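Local coordinates for protein enolase from the environmental genome shotgun sequencing of the Sargasso Sea (PDB 2QGY) that is of unknown function but binds magnesium and, as a member of the enolase superfamily, probably acts on a carboxylate substrate by abstracting its alpha proton, at residues N32-K40 / W50-E60; D114-N125 / I354-I362. All coordinates share one frame; numbering follows the deposited sequence.

In the fold
Following the chain from its N terminus, contact 1 comes first: 32-40 leads into strand 37-43, the chain turns back, and 50-60 returns along strand 48-53, closing a short hairpin at the edge of the N-terminal domain's antiparallel sheet. Contact 2 opens only after that, at the end of helix 99-120, and closes a long loop that spans almost the whole barrel domain before 354-362 returns to the helix. The two are thus in series, neither enclosing nor crossing the other, with centres about 22 Å apart. They still meet: Trp50 N probably donates to Asp114 OD2, and Leu360 and Ile362 pack on Trp50, joining sheet, helix and barrel.

Contact 1 of 2, residues N32-K40 / W50-E60; sequences NTKKFIIIK and WGEAFSINFRE
Over one face of the Trp50 indole lies the aliphatic chain of Lys40: CB sits 4.0 Å from the centroid of the Trp50 six-membered ring and only 6° off its normal, a CH-pi contact, and CG and CD continue along that face. With CG anti to the backbone N (chi1 -171°), the Lys40 chain runs over the ring, while its ammonium is salt-bridged to Glu48 and Glu366. At the edge of the indole, Ile38 CG2 reaches Trp50 CE3 at 3.7 Å. The Phe36 ring carries Lys34 O over the centre of one face, and the Glu52 carboxylate approaches that ring obliquely. These residues belong to an antiparallel beta hairpin in the N-terminal domain of the mandelate racemase/muconate lactonizing family. Its hydrogen-bonded pair Ile39-Gly51 is joined both ways, Ile39 N to Gly51 O at 2.8 Å and Gly51 N to Ile39 O at 3.0 Å. Ile38, Lys40, Trp50 and Glu52 lie on one face of the sheet; Ile37, Ile39 and Ala53 share the other, which packs on helices 60-74 and 99-120. Past the strands, Lys34 NZ donates to Ser55 O at 2.8 Å, and one water links the same ammonium to Ser55 N. Ile37 CD1 meets Ser55 CB at 3.5 Å. A second water accepts a hydrogen bond from Ile37 N and lies within hydrogen-bonding distance of Glu52 OE2 and Ala53 O, where the two segments diverge; Ser306 OG is hydrogen-bonded to Glu52 OE1. Lys35 and Glu60 cross at about a right angle, their charges bridged by a water, and Asn23 also binds the lysine.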
loop_
_atom_site.group_PDB
_atom_site.type_symbol
_atom_site.label_atom_id
_atom_site.label_comp_id
_atom_site.label_asym_id
_atom_site.label_seq_id
_atom_site.Cartn_x
_atom_site.Cartn_y
_atom_site.Cartn_z
ATOM N N ASN A 32 0.054 4.806 25.579
ATOM C CA ASN A 32 0.963 3.695 25.263
ATOM C C ASN A 32 1.759 4.174 24.062
ATOM O O ASN A 32 1.212 4.846 23.171
ATOM C CB ASN A 32 0.210 2.402 24.914
ATOM C CG ASN A 32 -0.767 1.965 26.010
ATOM O OD1 ASN A 32 -0.386 1.787 27.161
ATOM N ND2 ASN A 32 -2.042 1.791 25.638
ATOM N N THR A 33 3.053 3.910 24.060
ATOM C CA THR A 33 3.845 4.098 22.852
ATOM C C THR A 33 3.435 3.034 21.848
ATOM O O THR A 33 3.066 1.925 22.223
ATOM C CB THR A 33 5.337 3.971 23.146
ATOM O OG1 THR A 33 5.590 2.642 23.624
ATOM C CG2 THR A 33 5.724 5.013 24.202
ATOM N N LYS A 34 3.463 3.376 20.558
ATOM C CA LYS A 34 3.213 2.354 19.539
ATOM C C LYS A 34 4.463 1.481 19.484
ATOM O O LYS A 34 5.510 1.871 20.012
ATOM C CB LYS A 34 2.944 3.011 18.165
ATOM C CG LYS A 34 4.021 3.964 17.736
ATOM C CD LYS A 34 3.798 4.686 16.369
ATOM C CE LYS A 34 3.461 3.700 15.271
ATOM N NZ LYS A 34 3.707 4.228 13.894
ATOM N N LYS A 35 4.367 0.317 18.851
ATOM C CA LYS A 35 5.553 -0.498 18.573
ATOM C C LYS A 35 6.385 0.224 17.488
ATOM O O LYS A 35 5.830 0.686 16.465
ATOM C CB LYS A 35 5.163 -1.898 18.103
ATOM C CG LYS A 35 4.254 -2.643 19.068
ATOM C CD LYS A 35 4.140 -4.121 18.695
ATOM C CE LYS A 35 3.276 -4.919 19.691
ATOM N NZ LYS A 35 1.881 -4.416 19.779
ATOM N N PHE A 36 7.692 0.378 17.715
ATOM C CA PHE A 36 8.571 0.987 16.706
ATOM C C PHE A 36 9.381 -0.121 16.019
ATOM O O PHE A 36 9.604 -1.167 16.612
ATOM C CB PHE A 36 9.513 1.999 17.378
ATOM C CG PHE A 36 8.799 3.035 18.218
ATOM C CD1 PHE A 36 7.826 3.851 17.658
ATOM C CD2 PHE A 36 9.124 3.213 19.561
ATOM C CE1 PHE A 36 7.194 4.854 18.431
ATOM C CE2 PHE A 36 8.506 4.188 20.327
ATOM C CZ PHE A 36 7.533 5.005 19.768
ATOM N N ILE A 37 9.814 0.140 14.788
ATOM C CA ILE A 37 10.626 -0.778 14.008
ATOM C C ILE A 37 11.891 -0.008 13.679
ATOM O O ILE A 37 11.877 0.889 12.856
ATOM C CB ILE A 37 9.913 -1.187 12.700
ATOM C CG1 ILE A 37 8.535 -1.796 13.023
ATOM C CG2 ILE A 37 10.840 -2.096 11.843
ATOM C CD1 ILE A 37 7.618 -2.016 11.766
ATOM N N ILE A 38 12.977 -0.384 14.331
ATOM C CA ILE A 38 14.253 0.307 14.167
ATOM C C ILE A 38 15.251 -0.709 13.623
ATOM O O ILE A 38 15.264 -1.836 14.083
ATOM C CB ILE A 38 14.706 0.860 15.503
ATOM C CG1 ILE A 38 13.696 1.947 15.943
ATOM C CG2 ILE A 38 16.103 1.449 15.369
ATOM C CD1 ILE A 38 13.958 2.553 17.279
ATOM N N ILE A 39 16.038 -0.323 12.623
ATOM C CA ILE A 39 17.010 -1.250 12.026
ATOM C C ILE A 39 18.431 -0.706 12.091
ATOM O O ILE A 39 18.653 0.499 12.147
ATOM C CB ILE A 39 16.635 -1.616 10.552
ATOM C CG1 ILE A 39 17.074 -0.525 9.559
ATOM C CG2 ILE A 39 15.124 -1.878 10.428
ATOM C CD1 ILE A 39 16.876 -0.950 8.091
ATOM N N LYS A 40 19.402 -1.622 12.072
ATOM C CA LYS A 40 20.788 -1.229 11.924
ATOM C C LYS A 40 21.386 -2.140 10.858
ATOM O O LYS A 40 21.275 -3.355 10.949
ATOM C CB LYS A 40 21.552 -1.402 13.245
ATOM C CG LYS A 40 22.926 -0.781 13.144
ATOM C CD LYS A 40 23.780 -0.988 14.418
ATOM C CE LYS A 40 24.531 -2.291 14.399
ATOM N NZ LYS A 40 25.352 -2.370 15.672
ATOM N N TRP A 50 21.647 3.491 10.703
ATOM C CA TRP A 50 20.386 3.308 11.408
ATOM C C TRP A 50 19.206 3.816 10.580
ATOM O O TRP A 50 19.293 4.888 9.962
ATOM C CB TRP A 50 20.413 4.069 12.719
ATOM C CG TRP A 50 21.337 3.481 13.719
ATOM C CD1 TRP A 50 22.664 3.770 13.891
ATOM C CD2 TRP A 50 20.995 2.517 14.712
ATOM N NE1 TRP A 50 23.178 3.020 14.933
ATOM C CE2 TRP A 50 22.171 2.244 15.454
ATOM C CE3 TRP A 50 19.801 1.842 15.042
ATOM C CZ2 TRP A 50 22.188 1.328 16.530
ATOM C CZ3 TRP A 50 19.811 0.923 16.102
ATOM C CH2 TRP A 50 21.010 0.667 16.829
ATOM N N GLY A 51 18.123 3.035 10.605
ATOM C CA GLY A 51 16.873 3.348 9.896
ATOM C C GLY A 51 15.710 3.065 10.828
ATOM O O GLY A 51 15.850 2.413 11.873
ATOM N N GLU A 52 14.544 3.559 10.439
ATOM C CA GLU A 52 13.325 3.327 11.187
ATOM C C GLU A 52 12.193 3.297 10.171
ATOM O O GLU A 52 12.198 4.099 9.248
ATOM C CB GLU A 52 13.090 4.443 12.207
ATOM C CG GLU A 52 11.827 4.184 13.068
ATOM C CD GLU A 52 11.719 4.978 14.365
ATOM O OE1 GLU A 52 12.641 5.762 14.752
ATOM O OE2 GLU A 52 10.660 4.816 15.024
ATOM N N ALA A 53 11.295 2.317 10.292
ATOM C CA ALA A 53 10.127 2.172 9.411
ATOM C C ALA A 53 8.905 2.683 10.140
ATOM O O ALA A 53 8.784 2.490 11.363
ATOM C CB ALA A 53 9.877 0.692 9.064
ATOM N N PHE A 54 7.999 3.309 9.389
ATOM C CA PHE A 54 6.737 3.704 9.983
ATOM C C PHE A 54 5.927 2.439 10.292
ATOM O O PHE A 54 5.562 1.697 9.397
ATOM C CB PHE A 54 5.975 4.674 9.084
ATOM C CG PHE A 54 4.613 4.950 9.592
ATOM C CD1 PHE A 54 4.443 5.786 10.674
ATOM C CD2 PHE A 54 3.526 4.307 9.048
ATOM C CE1 PHE A 54 3.184 6.044 11.187
ATOM C CE2 PHE A 54 2.220 4.541 9.565
ATOM C CZ PHE A 54 2.071 5.400 10.638
ATOM N N SER A 55 5.661 2.185 11.563
ATOM C CA SER A 55 5.038 0.902 11.941
ATOM C C SER A 55 3.525 0.991 11.976
ATOM O O SER A 55 2.966 2.047 12.260
ATOM C CB SER A 55 5.561 0.402 13.296
ATOM O OG SER A 55 5.104 1.257 14.302
ATOM N N ILE A 56 2.863 -0.129 11.680
ATOM C CA ILE A 56 1.405 -0.149 11.492
ATOM C C ILE A 56 0.912 -1.354 12.258
ATOM O O ILE A 56 1.513 -2.423 12.170
ATOM C CB ILE A 56 0.985 -0.228 10.005
ATOM C CG1 ILE A 56 1.739 0.807 9.161
ATOM C CG2 ILE A 56 -0.532 0.034 9.883
ATOM C CD1 ILE A 56 1.579 0.640 7.612
ATOM N N ASN A 57 -0.132 -1.146 13.059
ATOM C CA ASN A 57 -0.646 -2.187 13.966
ATOM C C ASN A 57 -0.939 -3.479 13.201
ATOM O O ASN A 57 -1.552 -3.444 12.137
ATOM C CB ASN A 57 -1.895 -1.660 14.701
ATOM C CG ASN A 57 -2.268 -2.475 15.945
ATOM O OD1 ASN A 57 -3.402 -2.362 16.433
ATOM N ND2 ASN A 57 -1.351 -3.300 16.446
ATOM N N PHE A 58 -0.486 -4.614 13.742
ATOM C CA PHE A 58 -0.642 -5.978 13.124
ATOM C C PHE A 58 0.238 -6.273 11.900
ATOM O O PHE A 58 0.175 -7.380 11.326
ATOM C CB PHE A 58 -2.124 -6.348 12.852
ATOM C CG PHE A 58 -2.950 -6.424 14.109
ATOM C CD1 PHE A 58 -2.890 -7.553 14.941
ATOM C CD2 PHE A 58 -3.731 -5.352 14.490
ATOM C CE1 PHE A 58 -3.634 -7.603 16.129
ATOM C CE2 PHE A 58 -4.466 -5.387 15.665
ATOM C CZ PHE A 58 -4.429 -6.515 16.481
ATOM N N ARG A 59 1.037 -5.289 11.495
ATOM C CA ARG A 59 1.861 -5.409 10.295
ATOM C C ARG A 59 3.340 -5.256 10.619
ATOM O O ARG A 59 4.202 -5.353 9.720
ATOM C CB ARG A 59 1.391 -4.380 9.245
ATOM C CG ARG A 59 -0.043 -4.692 8.836
ATOM C CD ARG A 59 -0.949 -3.433 8.822
ATOM N NE ARG A 59 -0.785 -2.781 7.538
ATOM C CZ ARG A 59 -1.668 -1.933 7.026
ATOM N NH1 ARG A 59 -1.447 -1.418 5.832
ATOM N NH2 ARG A 59 -2.758 -1.617 7.726
ATOM N N GLU A 60 3.649 -5.019 11.891
ATOM C CA GLU A 60 5.036 -4.782 12.279
ATOM C C GLU A 60 5.982 -5.914 11.881
ATOM O O GLU A 60 7.036 -5.664 11.321
ATOM C CB GLU A 60 5.181 -4.471 13.785
ATOM C CG GLU A 60 4.348 -3.293 14.266
ATOM C CD GLU A 60 2.981 -3.684 14.819
ATOM O OE1 GLU A 60 2.498 -4.813 14.554
ATOM O OE2 GLU A 60 2.359 -2.836 15.515
HETATM O O HOH W 1 6.542 4.040 13.664
HETATM O O HOH W 2 1.042 -3.156 17.558
HETATM O O HOH W 3 8.789 2.866 14.049
#

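Contact 2 of 2, residues D114-N125 / I354-I362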
loop_
_atom_site.group_PDB
_atom_site.type_symbol
_atom_site.label_atom_id
_atom_site.label_comp_id
_atom_site.label_asym_id
_atom_site.label_seq_id
_atom_site.Cartn_x
_atom_site.Cartn_y
_atom_site.Cartn_z
ATOM N N ASP A 114 22.486 7.361 6.411
ATOM C CA ASP A 114 23.283 7.486 7.636
ATOM C C ASP A 114 24.714 7.039 7.290
ATOM O O ASP A 114 25.714 7.730 7.601
ATOM C CB ASP A 114 22.673 6.569 8.717
ATOM C CG ASP A 114 23.277 6.797 10.120
ATOM O OD1 ASP A 114 23.782 7.907 10.397
ATOM O OD2 ASP A 114 23.209 5.880 10.963
ATOM N N ILE A 115 24.796 5.880 6.655
ATOM C CA ILE A 115 26.095 5.293 6.215
ATOM C C ILE A 115 26.818 6.293 5.309
ATOM O O ILE A 115 27.991 6.623 5.542
ATOM C CB ILE A 115 25.895 3.938 5.513
ATOM C CG1 ILE A 115 25.524 2.893 6.575
ATOM C CG2 ILE A 115 27.196 3.493 4.702
ATOM C CD1 ILE A 115 24.839 1.623 6.045
ATOM N N SER A 116 26.112 6.794 4.307
ATOM C CA SER A 116 26.677 7.786 3.369
ATOM C C SER A 116 27.212 9.026 4.073
ATOM O O SER A 116 28.301 9.534 3.729
ATOM C CB SER A 116 25.659 8.142 2.281
ATOM O OG SER A 116 25.449 6.980 1.498
ATOM N N GLY A 117 26.470 9.501 5.059
ATOM C CA GLY A 117 26.924 10.606 5.910
ATOM C C GLY A 117 28.213 10.266 6.652
ATOM O O GLY A 117 29.129 11.109 6.764
ATOM N N LYS A 118 28.275 9.047 7.178
ATOM C CA LYS A 118 29.460 8.582 7.896
ATOM C C LYS A 118 30.668 8.421 6.990
ATOM O O LYS A 118 31.790 8.687 7.415
ATOM C CB LYS A 118 29.181 7.279 8.663
ATOM C CG LYS A 118 28.345 7.536 9.924
ATOM C CD LYS A 118 27.831 6.257 10.581
ATOM C CE LYS A 118 26.824 6.618 11.675
ATOM N NZ LYS A 118 25.971 5.483 12.188
ATOM N N LEU A 119 30.447 7.957 5.765
ATOM C CA LEU A 119 31.536 7.841 4.788
ATOM C C LEU A 119 32.138 9.198 4.369
ATOM O O LEU A 119 33.343 9.302 4.080
ATOM C CB LEU A 119 31.064 7.040 3.581
ATOM C CG LEU A 119 30.806 5.556 3.847
ATOM C CD1 LEU A 119 30.123 4.919 2.674
ATOM C CD2 LEU A 119 32.131 4.818 4.146
ATOM N N LYS A 120 31.301 10.226 4.336
ATOM C CA LYS A 120 31.736 11.596 4.040
ATOM C C LYS A 120 32.119 12.384 5.296
ATOM O O LYS A 120 32.586 13.519 5.208
ATOM C CB LYS A 120 30.609 12.332 3.314
ATOM C CG LYS A 120 30.336 11.815 1.926
ATOM C CD LYS A 120 31.025 12.659 0.843
ATOM C CE LYS A 120 30.494 14.097 0.835
ATOM N NZ LYS A 120 30.661 14.787 -0.486
ATOM N N ASN A 121 31.918 11.791 6.463
ATOM C CA ASN A 121 32.069 12.487 7.751
ATOM C C ASN A 121 31.288 13.796 7.823
ATOM O O ASN A 121 31.796 14.841 8.264
ATOM C CB ASN A 121 33.547 12.696 8.142
ATOM C CG ASN A 121 33.715 13.045 9.614
ATOM O OD1 ASN A 121 33.035 12.475 10.484
ATOM N ND2 ASN A 121 34.621 13.986 9.908
ATOM N N LEU A 122 30.038 13.739 7.388
ATOM C CA LEU A 122 29.193 14.911 7.387
ATOM C C LEU A 122 27.807 14.595 7.948
ATOM O O LEU A 122 27.278 13.520 7.694
ATOM C CB LEU A 122 29.048 15.454 5.958
ATOM C CG LEU A 122 30.204 16.244 5.319
ATOM C CD1 LEU A 122 29.828 16.599 3.889
ATOM C CD2 LEU A 122 30.505 17.504 6.106
ATOM N N PRO A 123 27.206 15.551 8.673
ATOM C CA PRO A 123 25.801 15.329 9.039
ATOM C C PRO A 123 24.927 15.228 7.794
ATOM O O PRO A 123 25.260 15.789 6.750
ATOM C CB PRO A 123 25.433 16.552 9.873
ATOM C CG PRO A 123 26.534 17.546 9.683
ATOM C CD PRO A 123 27.734 16.834 9.173
ATOM N N LEU A 124 23.812 14.510 7.912
ATOM C CA LEU A 124 22.974 14.239 6.743
ATOM C C LEU A 124 22.528 15.531 6.032
ATOM O O LEU A 124 22.524 15.610 4.784
ATOM C CB LEU A 124 21.764 13.405 7.164
ATOM C CG LEU A 124 20.709 13.175 6.089
ATOM C CD1 LEU A 124 21.327 12.564 4.815
ATOM C CD2 LEU A 124 19.628 12.281 6.666
ATOM N N ASN A 125 22.175 16.552 6.800
ATOM C CA ASN A 125 21.670 17.773 6.168
ATOM C C ASN A 125 22.717 18.395 5.233
ATOM O O ASN A 125 22.367 18.941 4.187
ATOM C CB ASN A 125 21.019 18.773 7.144
ATOM C CG ASN A 125 21.925 19.193 8.322
ATOM O OD1 ASN A 125 23.070 18.800 8.412
ATOM N ND2 ASN A 125 21.379 20.037 9.219
ATOM N N ILE A 354 19.686 20.557 15.784
ATOM C CA ILE A 354 20.331 19.338 15.282
ATOM C C ILE A 354 21.786 19.353 15.666
ATOM O O ILE A 354 22.440 20.384 15.556
ATOM C CB ILE A 354 20.293 19.271 13.721
ATOM C CG1 ILE A 354 18.869 19.316 13.205
ATOM C CG2 ILE A 354 21.036 18.031 13.201
ATOM C CD1 ILE A 354 18.771 19.564 11.698
ATOM N N ASN A 355 22.331 18.220 16.086
ATOM C CA ASN A 355 23.751 18.230 16.337
ATOM C C ASN A 355 24.562 18.060 15.042
ATOM O O ASN A 355 24.008 17.846 13.942
ATOM C CB ASN A 355 24.141 17.271 17.474
ATOM C CG ASN A 355 24.203 15.827 17.046
ATOM O OD1 ASN A 355 24.338 14.937 17.894
ATOM N ND2 ASN A 355 24.111 15.573 15.745
ATOM N N LYS A 356 25.869 18.165 15.182
ATOM C CA LYS A 356 26.763 18.245 14.053
ATOM C C LYS A 356 27.472 16.907 13.781
ATOM O O LYS A 356 28.427 16.868 13.012
ATOM C CB LYS A 356 27.765 19.391 14.316
ATOM C CG LYS A 356 29.085 19.359 13.531
ATOM C CD LYS A 356 30.104 20.369 14.105
ATOM C CE LYS A 356 31.512 20.149 13.537
ATOM N NZ LYS A 356 32.390 21.302 13.908
ATOM N N SER A 357 26.992 15.817 14.385
ATOM C CA SER A 357 27.615 14.497 14.196
ATOM C C SER A 357 27.355 13.981 12.783
ATOM O O SER A 357 26.420 14.428 12.109
ATOM C CB SER A 357 27.092 13.478 15.228
ATOM O OG SER A 357 27.331 13.954 16.541
ATOM N N ALA A 358 28.172 13.035 12.342
ATOM C CA ALA A 358 28.035 12.474 11.016
ATOM C C ALA A 358 26.692 11.730 10.844
ATOM O O ALA A 358 26.183 11.117 11.795
ATOM C CB ALA A 358 29.212 11.540 10.715
ATOM N N GLY A 359 26.158 11.770 9.620
ATOM C CA GLY A 359 24.903 11.075 9.281
ATOM C C GLY A 359 23.773 11.566 10.160
ATOM O O GLY A 359 23.575 12.758 10.293
ATOM N N LEU A 360 23.040 10.642 10.787
ATOM C CA LEU A 360 21.929 11.009 11.659
ATOM C C LEU A 360 22.340 11.210 13.102
ATOM O O LEU A 360 21.504 11.531 13.959
ATOM C CB LEU A 360 20.866 9.895 11.645
ATOM C CG LEU A 360 20.287 9.546 10.281
ATOM C CD1 LEU A 360 19.483 8.216 10.431
ATOM C CD2 LEU A 360 19.397 10.704 9.814
ATOM N N GLY A 361 23.608 10.959 13.403
ATOM C CA GLY A 361 24.095 11.230 14.758
ATOM C C GLY A 361 23.519 10.293 15.808
ATOM O O GLY A 361 23.449 10.649 16.988
ATOM N N ILE A 362 23.131 9.091 15.397
ATOM C CA ILE A 362 22.459 8.144 16.302
ATOM C C ILE A 362 23.478 7.459 17.234
ATOM O O ILE A 362 24.479 6.893 16.783
ATOM C CB ILE A 362 21.595 7.117 15.523
ATOM C CG1 ILE A 362 20.477 7.849 14.756
ATOM C CG2 ILE A 362 21.051 6.012 16.443
ATOM C CD1 ILE A 362 19.485 8.550 15.625
HETATM O O HOH W 4 24.302 7.898 12.973
#
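A Schellman motif ends helix 99-120 here, and the beta turn of 358-361 docks against it, tying the N-terminal domain to the last part of the barrel domain. Asn121, with positive phi, is the C-prime residue: Leu122 N returns to Gly117 O at 2.9 Å, and a weak bond runs from Asn121 N to Lys118 O. The chain leaving the helix then pairs with the turn in a single bridge, Pro123 with Gly359: Gly359 N donates a hydrogen bond to Leu122 O at 2.8 Å and Leu124 N donates one to Gly359 O at 3.0 Å. Two glycines let the backbones close in, Gly117 CA and Gly359 CA being 4.0 Å apart, while Ala358 CB rests against the helix end beside Gly117 O and Lys118. Gly359 and Leu360 are the central residues of the type II' turn. Pro123 CB comes 3.2 Å from Ser357 O, and the ring atoms CG and CD lie near Lys356 O. Leu124 and Leu360 run side by side, pointing the same way, and touch at CD2 to CD2, 3.5 Å; Leu360 also reaches Ile110 of the helix. Farther along, the Asn125 amide comes up to Ile354 CD1 from the opposite direction, its nitrogen bonded to Ser319. Asp114 provides the side-chain acceptor of the contact. Its CG is anti to the backbone N (chi1 -170°), which swings the carboxylate toward the turn. Lys118, which also bonds Glu48 O, forms a salt bridge with OD2. The Leu360 N-H points almost straight (176°) at Asp114 OD1, 2.9 Å away, approaching from above the carboxylate plane, and a water bound to Ile362 N donates to that same oxygen.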